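Local coordinates for adenosine monophosphate-protein transferase (Pyrococcus horikoshii, PDB 2D16) that is of unproven function but belongs to the adenosine-specific kinase family and may transfer adenosine monophosphate to proteins, at residues A[19-24]-A[107-112]; A[26-31]-A[100-105]; A[61-66]-A[86-91]. One frame throughout, in Å; residues are numbered along the deposited sequence.

Interaction 1. Residues A[19-24]-A[107-112]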
loop_
_atom_site.group_PDB
_atom_site.type_symbol
_atom_site.label_atom_id
_atom_site.label_comp_id
_atom_site.label_asym_id
_atom_site.label_seq_id
_atom_site.Cartn_x
_atom_site.Cartn_y
_atom_site.Cartn_z
ATOM N N ILE A 19 17.847 29.248 -37.113
ATOM C CA ILE A 19 19.018 29.359 -37.975
ATOM C C ILE A 19 20.242 29.460 -37.072
ATOM O O ILE A 19 20.233 30.214 -36.103
ATOM C CB ILE A 19 18.968 30.630 -38.856
ATOM C CG1 ILE A 19 17.612 30.746 -39.560
ATOM C CG2 ILE A 19 20.101 30.598 -39.872
ATOM C CD1 ILE A 19 17.315 29.628 -40.530
ATOM N N GLY A 20 21.292 28.712 -37.392
ATOM C CA GLY A 20 22.482 28.758 -36.565
ATOM C C GLY A 20 23.775 28.599 -37.336
ATOM O O GLY A 20 23.770 28.382 -38.549
ATOM N N GLN A 21 24.886 28.721 -36.620
ATOM C CA GLN A 21 26.214 28.583 -37.210
ATOM C C GLN A 21 26.894 27.425 -36.487
ATOM O O GLN A 21 26.986 27.416 -35.253
ATOM C CB GLN A 21 27.019 29.876 -37.022
ATOM C CG GLN A 21 28.408 29.856 -37.683
ATOM C CD GLN A 21 28.362 30.027 -39.201
ATOM O OE1 GLN A 21 27.469 30.692 -39.732
ATOM N NE2 GLN A 21 29.309 29.414 -39.903
ATOM N N GLY A 22 27.356 26.441 -37.257
ATOM C CA GLY A 22 27.997 25.284 -36.661
ATOM C C GLY A 22 29.345 24.919 -37.250
ATOM O O GLY A 22 30.071 25.772 -37.759
ATOM N N ASN A 23 29.668 23.631 -37.179
ATOM C CA ASN A 23 30.932 23.110 -37.678
ATOM C C ASN A 23 30.791 21.615 -37.955
ATOM O O ASN A 23 29.907 20.958 -37.402
ATOM C CB ASN A 23 32.021 23.363 -36.623
ATOM C CG ASN A 23 33.308 22.613 -36.901
ATOM O OD1 ASN A 23 33.445 21.440 -36.549
ATOM N ND2 ASN A 23 34.262 23.288 -37.528
ATOM N N PHE A 24 31.652 21.091 -38.828
ATOM C CA PHE A 24 31.654 19.665 -39.159
ATOM C C PHE A 24 30.294 19.217 -39.696
ATOM O O PHE A 24 29.691 18.265 -39.198
ATOM C CB PHE A 24 32.037 18.872 -37.898
ATOM C CG PHE A 24 32.492 17.459 -38.160
ATOM C CD1 PHE A 24 32.804 17.026 -39.447
ATOM C CD2 PHE A 24 32.635 16.565 -37.101
ATOM C CE1 PHE A 24 33.250 15.722 -39.673
ATOM C CE2 PHE A 24 33.082 15.258 -37.319
ATOM C CZ PHE A 24 33.389 14.838 -38.609
ATOM N N MET A 107 26.802 29.030 -32.543
ATOM C CA MET A 107 25.762 29.928 -32.073
ATOM C C MET A 107 24.459 29.769 -32.835
ATOM O O MET A 107 24.397 29.082 -33.855
ATOM C CB MET A 107 26.246 31.382 -32.176
ATOM C CG MET A 107 26.665 31.816 -33.574
ATOM S SD MET A 107 25.289 32.223 -34.659
ATOM C CE MET A 107 24.791 33.829 -33.973
ATOM N N ILE A 108 23.413 30.392 -32.305
ATOM C CA ILE A 108 22.092 30.372 -32.919
ATOM C C ILE A 108 21.722 31.822 -33.234
ATOM O O ILE A 108 21.693 32.671 -32.340
ATOM C CB ILE A 108 21.035 29.778 -31.964
ATOM C CG1 ILE A 108 21.431 28.351 -31.558
ATOM C CG2 ILE A 108 19.663 29.775 -32.650
ATOM C CD1 ILE A 108 20.469 27.693 -30.585
ATOM N N TYR A 109 21.453 32.101 -34.508
ATOM C CA TYR A 109 21.095 33.444 -34.968
ATOM C C TYR A 109 19.728 33.908 -34.458
ATOM O O TYR A 109 19.557 35.065 -34.061
ATOM C CB TYR A 109 21.109 33.484 -36.504
ATOM C CG TYR A 109 22.492 33.348 -37.112
ATOM C CD1 TYR A 109 23.399 34.407 -37.069
ATOM C CD2 TYR A 109 22.893 32.159 -37.721
ATOM C CE1 TYR A 109 24.682 34.286 -37.619
ATOM C CE2 TYR A 109 24.172 32.027 -38.274
ATOM C CZ TYR A 109 25.057 33.093 -38.220
ATOM O OH TYR A 109 26.317 32.964 -38.764
ATOM N N GLY A 110 18.755 33.007 -34.469
ATOM C CA GLY A 110 17.424 33.361 -34.010
ATOM C C GLY A 110 16.458 32.210 -34.185
ATOM O O GLY A 110 16.803 31.201 -34.794
ATOM N N ALA A 111 15.250 32.357 -33.653
ATOM C CA ALA A 111 14.245 31.303 -33.754
ATOM C C ALA A 111 12.848 31.837 -33.472
ATOM O O ALA A 111 12.648 32.590 -32.521
ATOM C CB ALA A 111 14.566 30.185 -32.771
ATOM N N SER A 112 11.882 31.439 -34.296
ATOM C CA SER A 112 10.498 31.863 -34.097
ATOM C C SER A 112 9.612 31.382 -35.231
ATOM O O SER A 112 10.053 30.637 -36.109
ATOM C CB SER A 112 10.394 33.390 -33.998
ATOM O OG SER A 112 10.296 33.992 -35.276
#
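A classic beta bulge, with Y109 and G110 both set against I19, interrupts the antiparallel pairing of strand 16-22 with strand 105-112, one of the two outermost strands of the five-stranded sheet within this chain. Two bonds define it: Y109 N gives to I19 O at 2.8 Å, bent to 137° at the hydrogen, and I19 N gives to G110 O at 3.2 Å. Beyond the bulge, regular pairing resumes as Q21 and M107 exchange two backbone bonds. G20 and I108, a non-hydrogen-bonded pair, come together with only 4.0 Å between their CA atoms, and a beta carbon on G20 would collide with M107 O. The extra residue turns Y109 toward strand 16-22. Its CG is anti to the carbonyl carbon (chi1 -68°), which sets the ring off alongside G20, where Y109 CE2 lies 3.6 Å from G20 C. I19 CG2 approaches Y109 CD2, while M107 SD sits 3.5 Å above the plane of the Y109 ring and over its centre, a Met-aromatic contact. Side by side with the Q21 side chain, the tyrosine ends at the amide: Y109 OH donates to Q21 OE1 at 2.7 Å, OE1 lying at the ring edge near its plane. The amide and ring planes are 89° apart, and the hydroxyl stands tilted out of the carbonyl plane. An alanine at Y109 would probably leave Q21 OE1 without this donor and M107 SD without the ring beneath it, opening a gap beside G20. Because Q21 NE2 also bonds to G80 O, the amide is gripped at both its oxygen and its nitrogen, which should fix its orientation and link Y109 of the bulged strand, through Q21, to the loop before strand 82-88.

Interaction 2. Residues A[26-31]-A[100-105]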
loop_
_atom_site.group_PDB
_atom_site.type_symbol
_atom_site.label_atom_id
_atom_site.label_comp_id
_atom_site.label_asym_id
_atom_site.label_seq_id
_atom_site.Cartn_x
_atom_site.Cartn_y
_atom_site.Cartn_z
ATOM N N ILE A 26 29.006 17.365 -42.167
ATOM C CA ILE A 26 28.609 15.984 -42.438
ATOM C C ILE A 26 28.248 15.188 -41.192
ATOM O O ILE A 26 27.394 14.305 -41.242
ATOM C CB ILE A 26 29.678 15.206 -43.250
ATOM C CG1 ILE A 26 31.008 15.163 -42.498
ATOM C CG2 ILE A 26 29.830 15.836 -44.631
ATOM C CD1 ILE A 26 32.069 14.343 -43.210
ATOM N N PHE A 27 28.891 15.499 -40.073
ATOM C CA PHE A 27 28.603 14.811 -38.823
ATOM C C PHE A 27 27.425 15.472 -38.119
ATOM O O PHE A 27 26.467 14.819 -37.710
ATOM C CB PHE A 27 29.812 14.881 -37.890
ATOM C CG PHE A 27 29.509 14.461 -36.476
ATOM C CD1 PHE A 27 29.500 13.114 -36.119
ATOM C CD2 PHE A 27 29.208 15.413 -35.505
ATOM C CE1 PHE A 27 29.197 12.718 -34.815
ATOM C CE2 PHE A 27 28.901 15.030 -34.197
ATOM C CZ PHE A 27 28.896 13.681 -33.850
ATOM N N THR A 28 27.522 16.787 -37.984
ATOM C CA THR A 28 26.524 17.574 -37.284
ATOM C C THR A 28 25.102 17.551 -37.822
ATOM O O THR A 28 24.156 17.535 -37.036
ATOM C CB THR A 28 27.016 19.024 -37.164
ATOM O OG1 THR A 28 28.317 19.009 -36.565
ATOM C CG2 THR A 28 26.075 19.853 -36.299
ATOM N N VAL A 29 24.931 17.544 -39.140
ATOM C CA VAL A 29 23.578 17.526 -39.686
ATOM C C VAL A 29 22.796 16.335 -39.127
ATOM O O VAL A 29 21.629 16.467 -38.752
ATOM C CB VAL A 29 23.582 17.486 -41.241
ATOM C CG1 VAL A 29 24.035 16.123 -41.746
ATOM C CG2 VAL A 29 22.193 17.835 -41.770
ATOM N N ASP A 30 23.453 15.181 -39.040
ATOM C CA ASP A 30 22.828 13.971 -38.514
ATOM C C ASP A 30 22.777 13.961 -36.986
ATOM O O ASP A 30 21.752 13.640 -36.389
ATOM C CB ASP A 30 23.598 12.725 -38.969
ATOM C CG ASP A 30 23.229 12.270 -40.373
ATOM O OD1 ASP A 30 22.483 12.983 -41.080
ATOM O OD2 ASP A 30 23.700 11.180 -40.768
ATOM N N ASP A 31 23.893 14.307 -36.353
ATOM C CA ASP A 31 23.966 14.286 -34.898
ATOM C C ASP A 31 23.035 15.286 -34.219
ATOM O O ASP A 31 22.446 14.988 -33.177
ATOM C CB ASP A 31 25.405 14.520 -34.443
ATOM C CG ASP A 31 25.661 13.977 -33.056
ATOM O OD1 ASP A 31 25.599 12.740 -32.888
ATOM O OD2 ASP A 31 25.919 14.777 -32.132
ATOM N N LYS A 100 22.035 24.691 -28.370
ATOM C CA LYS A 100 23.173 25.421 -27.814
ATOM C C LYS A 100 24.160 24.474 -27.132
ATOM O O LYS A 100 25.368 24.734 -27.100
ATOM C CB LYS A 100 22.698 26.476 -26.800
ATOM C CG LYS A 100 21.994 27.666 -27.428
ATOM C CD LYS A 100 21.522 28.693 -26.390
ATOM C CE LYS A 100 20.484 28.109 -25.448
ATOM N NZ LYS A 100 19.887 29.143 -24.546
ATOM N N ASN A 101 23.648 23.371 -26.596
ATOM C CA ASN A 101 24.490 22.406 -25.899
ATOM C C ASN A 101 25.224 21.439 -26.823
ATOM O O ASN A 101 26.073 20.671 -26.363
ATOM C CB ASN A 101 23.658 21.606 -24.889
ATOM C CG ASN A 101 23.077 22.479 -23.784
ATOM O OD1 ASN A 101 23.692 23.463 -23.365
ATOM N ND2 ASN A 101 21.894 22.109 -23.296
ATOM N N HIS A 102 24.910 21.463 -28.114
ATOM C CA HIS A 102 25.583 20.548 -29.035
ATOM C C HIS A 102 27.036 20.987 -29.221
ATOM O O HIS A 102 27.313 22.158 -29.478
ATOM C CB HIS A 102 24.867 20.495 -30.380
ATOM C CG HIS A 102 25.344 19.384 -31.260
ATOM N ND1 HIS A 102 26.487 19.478 -32.024
ATOM C CD2 HIS A 102 24.864 18.132 -31.451
ATOM C CE1 HIS A 102 26.692 18.333 -32.649
ATOM N NE2 HIS A 102 25.722 17.498 -32.318
ATOM N N PRO A 103 27.981 20.039 -29.105
ATOM C CA PRO A 103 29.415 20.329 -29.244
ATOM C C PRO A 103 29.917 20.892 -30.571
ATOM O O PRO A 103 31.033 21.402 -30.635
ATOM C CB PRO A 103 30.067 18.993 -28.890
ATOM C CG PRO A 103 29.072 17.993 -29.418
ATOM C CD PRO A 103 27.749 18.589 -28.959
ATOM N N ALA A 104 29.109 20.811 -31.625
ATOM C CA ALA A 104 29.526 21.333 -32.925
ATOM C C ALA A 104 28.761 22.598 -33.310
ATOM O O ALA A 104 28.860 23.078 -34.441
ATOM C CB ALA A 104 29.361 20.254 -34.006
ATOM N N VAL A 105 27.998 23.141 -32.368
ATOM C CA VAL A 105 27.250 24.360 -32.620
ATOM C C VAL A 105 28.000 25.542 -32.025
ATOM O O VAL A 105 28.422 25.495 -30.868
ATOM C CB VAL A 105 25.837 24.290 -32.004
ATOM C CG1 VAL A 105 25.183 25.675 -32.009
ATOM C CG2 VAL A 105 24.984 23.305 -32.799
#
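Both nitrogens of the H102 imidazole are engaged at once, one by D31 of the facing helix and one by the backbone of the ring's own turn. H102 NE2 donates to D31 OD2 at 2.7 Å, with a bent N-H...O angle of 142°. The oxygen uses its anti lone pair, pointing away from D31 OD1, and lies tilted from the imidazole plane; the carboxylate and ring planes are 67° apart. At the other nitrogen, A104 N donates to H102 ND1 at 3.0 Å. H102 CG is anti to the backbone N (chi1 -169°), which points CG, and with it the start of the ring, toward helix 25-39. The loop carrying it is a type I beta turn from H102 to V105, closed by V105 N to H102 O, and P103 CD rests 3.3 Å above one face of the ring, offset toward the rim. Carbon contacts surround this bond. T28 CG2 touches H102 CE1 at 4.0 Å, and F27 CE2 reaches H102 CE1 at 4.3 Å, near the imidazole plane. D31 CB in turn lies above a face of the F27 ring, displaced toward its rim. T28 OG1 comes within 3.0 Å of A104 CB, a tight approach of oxygen to methyl, but its polar partners are N23 O and F24 O, just ahead of the helix. D31 has a second polar mate too, since OD1 forms a salt bridge with R34. H102 and V105 also rest on L32, one turn along from T28, so the turn leading into strand 105-112 is held against the first turns of helix 25-39. With a donor on ND1 and an acceptor at NE2, the imidazole is unlikely to flip without losing both bonds, and R34 would probably steady the carboxylate that accepts from NE2.

Interaction 3. Residues A[61-66]-A[86-91]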
loop_
_atom_site.group_PDB
_atom_site.type_symbol
_atom_site.label_atom_id
_atom_site.label_comp_id
_atom_site.label_asym_id
_atom_site.label_seq_id
_atom_site.Cartn_x
_atom_site.Cartn_y
_atom_site.Cartn_z
ATOM N N GLY A 61 16.251 14.571 -41.135
ATOM C CA GLY A 61 15.139 14.901 -40.265
ATOM C C GLY A 61 14.182 13.728 -40.269
ATOM O O GLY A 61 14.590 12.607 -40.582
ATOM N N ASN A 62 12.918 13.968 -39.928
ATOM C CA ASN A 62 11.929 12.892 -39.905
ATOM C C ASN A 62 10.607 13.325 -40.533
ATOM O O ASN A 62 9.541 12.808 -40.186
ATOM C CB ASN A 62 11.696 12.418 -38.468
ATOM C CG ASN A 62 11.096 13.497 -37.591
ATOM O OD1 ASN A 62 10.900 14.631 -38.029
ATOM N ND2 ASN A 62 10.797 13.149 -36.345
ATOM N N ASP A 63 10.689 14.279 -41.455
ATOM C CA ASP A 63 9.517 14.794 -42.158
ATOM C C ASP A 63 9.930 15.232 -43.561
ATOM O O ASP A 63 10.680 16.193 -43.729
ATOM C CB ASP A 63 8.914 15.986 -41.413
ATOM C CG ASP A 63 7.593 16.434 -42.011
ATOM O OD1 ASP A 63 6.579 15.736 -41.797
ATOM O OD2 ASP A 63 7.568 17.468 -42.707
ATOM N N PRO A 64 9.436 14.530 -44.592
ATOM C CA PRO A 64 9.761 14.845 -45.987
ATOM C C PRO A 64 9.619 16.316 -46.376
ATOM O O PRO A 64 10.551 16.910 -46.915
ATOM C CB PRO A 64 8.806 13.944 -46.771
ATOM C CG PRO A 64 8.699 12.740 -45.884
ATOM C CD PRO A 64 8.527 13.372 -44.517
ATOM N N GLU A 65 8.456 16.897 -46.100
ATOM C CA GLU A 65 8.195 18.290 -46.447
ATOM C C GLU A 65 9.131 19.283 -45.766
ATOM O O GLU A 65 9.704 20.150 -46.425
ATOM C CB GLU A 65 6.745 18.656 -46.120
ATOM C CG GLU A 65 6.391 20.102 -46.436
ATOM C CD GLU A 65 4.924 20.413 -46.201
ATOM O OE1 GLU A 65 4.069 19.767 -46.844
ATOM O OE2 GLU A 65 4.626 21.305 -45.376
ATOM N N LEU A 66 9.276 19.171 -44.450
ATOM C CA LEU A 66 10.145 20.089 -43.725
ATOM C C LEU A 66 11.603 19.897 -44.116
ATOM O O LEU A 66 12.396 20.838 -44.055
ATOM C CB LEU A 66 9.956 19.921 -42.215
ATOM C CG LEU A 66 8.553 20.300 -41.728
ATOM C CD1 LEU A 66 8.454 20.099 -40.228
ATOM C CD2 LEU A 66 8.252 21.752 -42.092
ATOM N N LEU A 86 13.580 23.514 -39.456
ATOM C CA LEU A 86 12.169 23.857 -39.599
ATOM C C LEU A 86 11.460 22.744 -38.846
ATOM O O LEU A 86 11.645 21.569 -39.152
ATOM C CB LEU A 86 11.743 23.878 -41.073
ATOM C CG LEU A 86 12.282 25.041 -41.913
ATOM C CD1 LEU A 86 11.824 24.891 -43.354
ATOM C CD2 LEU A 86 11.791 26.364 -41.336
ATOM N N MET A 87 10.661 23.108 -37.851
ATOM C CA MET A 87 9.988 22.103 -37.042
ATOM C C MET A 87 8.558 22.453 -36.656
ATOM O O MET A 87 8.119 23.600 -36.767
ATOM C CB MET A 87 10.782 21.876 -35.753
ATOM C CG MET A 87 10.759 23.102 -34.833
ATOM S SD MET A 87 11.694 22.905 -33.296
ATOM C CE MET A 87 10.990 24.221 -32.301
ATOM N N LYS A 88 7.846 21.430 -36.197
ATOM C CA LYS A 88 6.480 21.565 -35.719
ATOM C C LYS A 88 6.318 20.566 -34.574
ATOM O O LYS A 88 7.158 19.678 -34.398
ATOM C CB LYS A 88 5.473 21.288 -36.843
ATOM C CG LYS A 88 5.565 19.911 -37.469
ATOM C CD LYS A 88 4.517 19.768 -38.573
ATOM C CE LYS A 88 4.535 18.377 -39.193
ATOM N NZ LYS A 88 3.481 18.234 -40.243
ATOM N N ASN A 89 5.253 20.720 -33.793
ATOM C CA ASN A 89 4.986 19.855 -32.647
ATOM C C ASN A 89 6.025 20.080 -31.548
ATOM O O ASN A 89 6.262 19.215 -30.702
ATOM C CB ASN A 89 4.973 18.379 -33.064
ATOM C CG ASN A 89 3.911 18.076 -34.104
ATOM O OD1 ASN A 89 2.896 18.765 -34.187
ATOM N ND2 ASN A 89 4.135 17.034 -34.893
ATOM N N ALA A 90 6.634 21.260 -31.572
ATOM C CA ALA A 90 7.641 21.654 -30.593
ATOM C C ALA A 90 7.875 23.144 -30.789
ATOM O O ALA A 90 7.664 23.667 -31.881
ATOM C CB ALA A 90 8.941 20.881 -30.816
ATOM N N TYR A 91 8.304 23.820 -29.727
ATOM C CA TYR A 91 8.559 25.255 -29.770
ATOM C C TYR A 91 10.029 25.524 -29.472
ATOM O O TYR A 91 10.698 24.703 -28.851
ATOM C CB TYR A 91 7.704 25.968 -28.725
ATOM C CG TYR A 91 6.214 25.775 -28.901
ATOM C CD1 TYR A 91 5.552 26.284 -30.019
ATOM C CD2 TYR A 91 5.461 25.097 -27.940
ATOM C CE1 TYR A 91 4.176 26.129 -30.176
ATOM C CE2 TYR A 91 4.080 24.937 -28.088
ATOM C CZ TYR A 91 3.448 25.457 -29.209
ATOM O OH TYR A 91 2.084 25.321 -29.358
HETATM O O HOH W 1 4.978 18.621 -42.769
#
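The carboxylate of D63 is the flat group of this contact, and the end of K88 lies off one face of it: K88 CE is 4.2 Å from D63 OD1, displaced well out of the carboxylate plane. The water joining the two residues stands on that same side. On the anti side of OD2 comes L66 N, 16° out of the plane in the opposite sense. K88 NZ is 4.3 Å from D63 OD1, beyond a salt bridge, so the water mediates: it donates to D63 OD2 at 2.8 Å and accepts from K88 NZ at 3.0 Å. K88 CG sits between the backbone N and the carbonyl carbon, the crowded position (chi1 59°), and the chain runs extended from there to the amine. The bond from L66 N to D63 OD2, 3.0 Å long, makes D63 the N-cap of helix 64-77, so one carboxylate oxygen serves both the helix start and the water bridge to the strand. Negative charge at a helix N terminus is likely to be favoured by the N-H groups of the first helical turn. Helix 64-77 packs on strand 82-88 of the five-stranded sheet, and L66 carries most of the apolar contact. With CG anti to the carbonyl carbon (chi1 -64°), the branch turns to the strand, and L66 CD1 lies 3.7 Å from L86 O. It also meets M87 CA, and lies 4.0 Å from K88 CG. The other methyl, L66 CD2, faces L86 CB at 4.2 Å. The L86 side chain continues along the helix to L69 and N73, whereas M87 starts away from the helix segment, and its side chain touches F45 and I43. Two residues before the cap, the backbone of G61 hydrogen-bonds to the second subunit, another copy of this protein.

From the N terminus, strand 16-22 opens the longest loop, which interaction 1 closes 83 residues later at strand 105-112. Helix 25-39 follows directly, and interaction 2 joins its start to the turn after helix 92-100, so its loop lies wholly inside the first. Interaction 3 is nested within both, closing the short connection from helix 64-77 to strand 82-88; none of the loops cross. Interactions 1 and 2 touch, as where I108 CD1 packs on K100 CG at 3.5 Å. Interaction 3 stands apart, its centre about 16 Å from that of interaction 1, yet both reach the same sheet, in which strands 16-22 and 82-88 are neighbours.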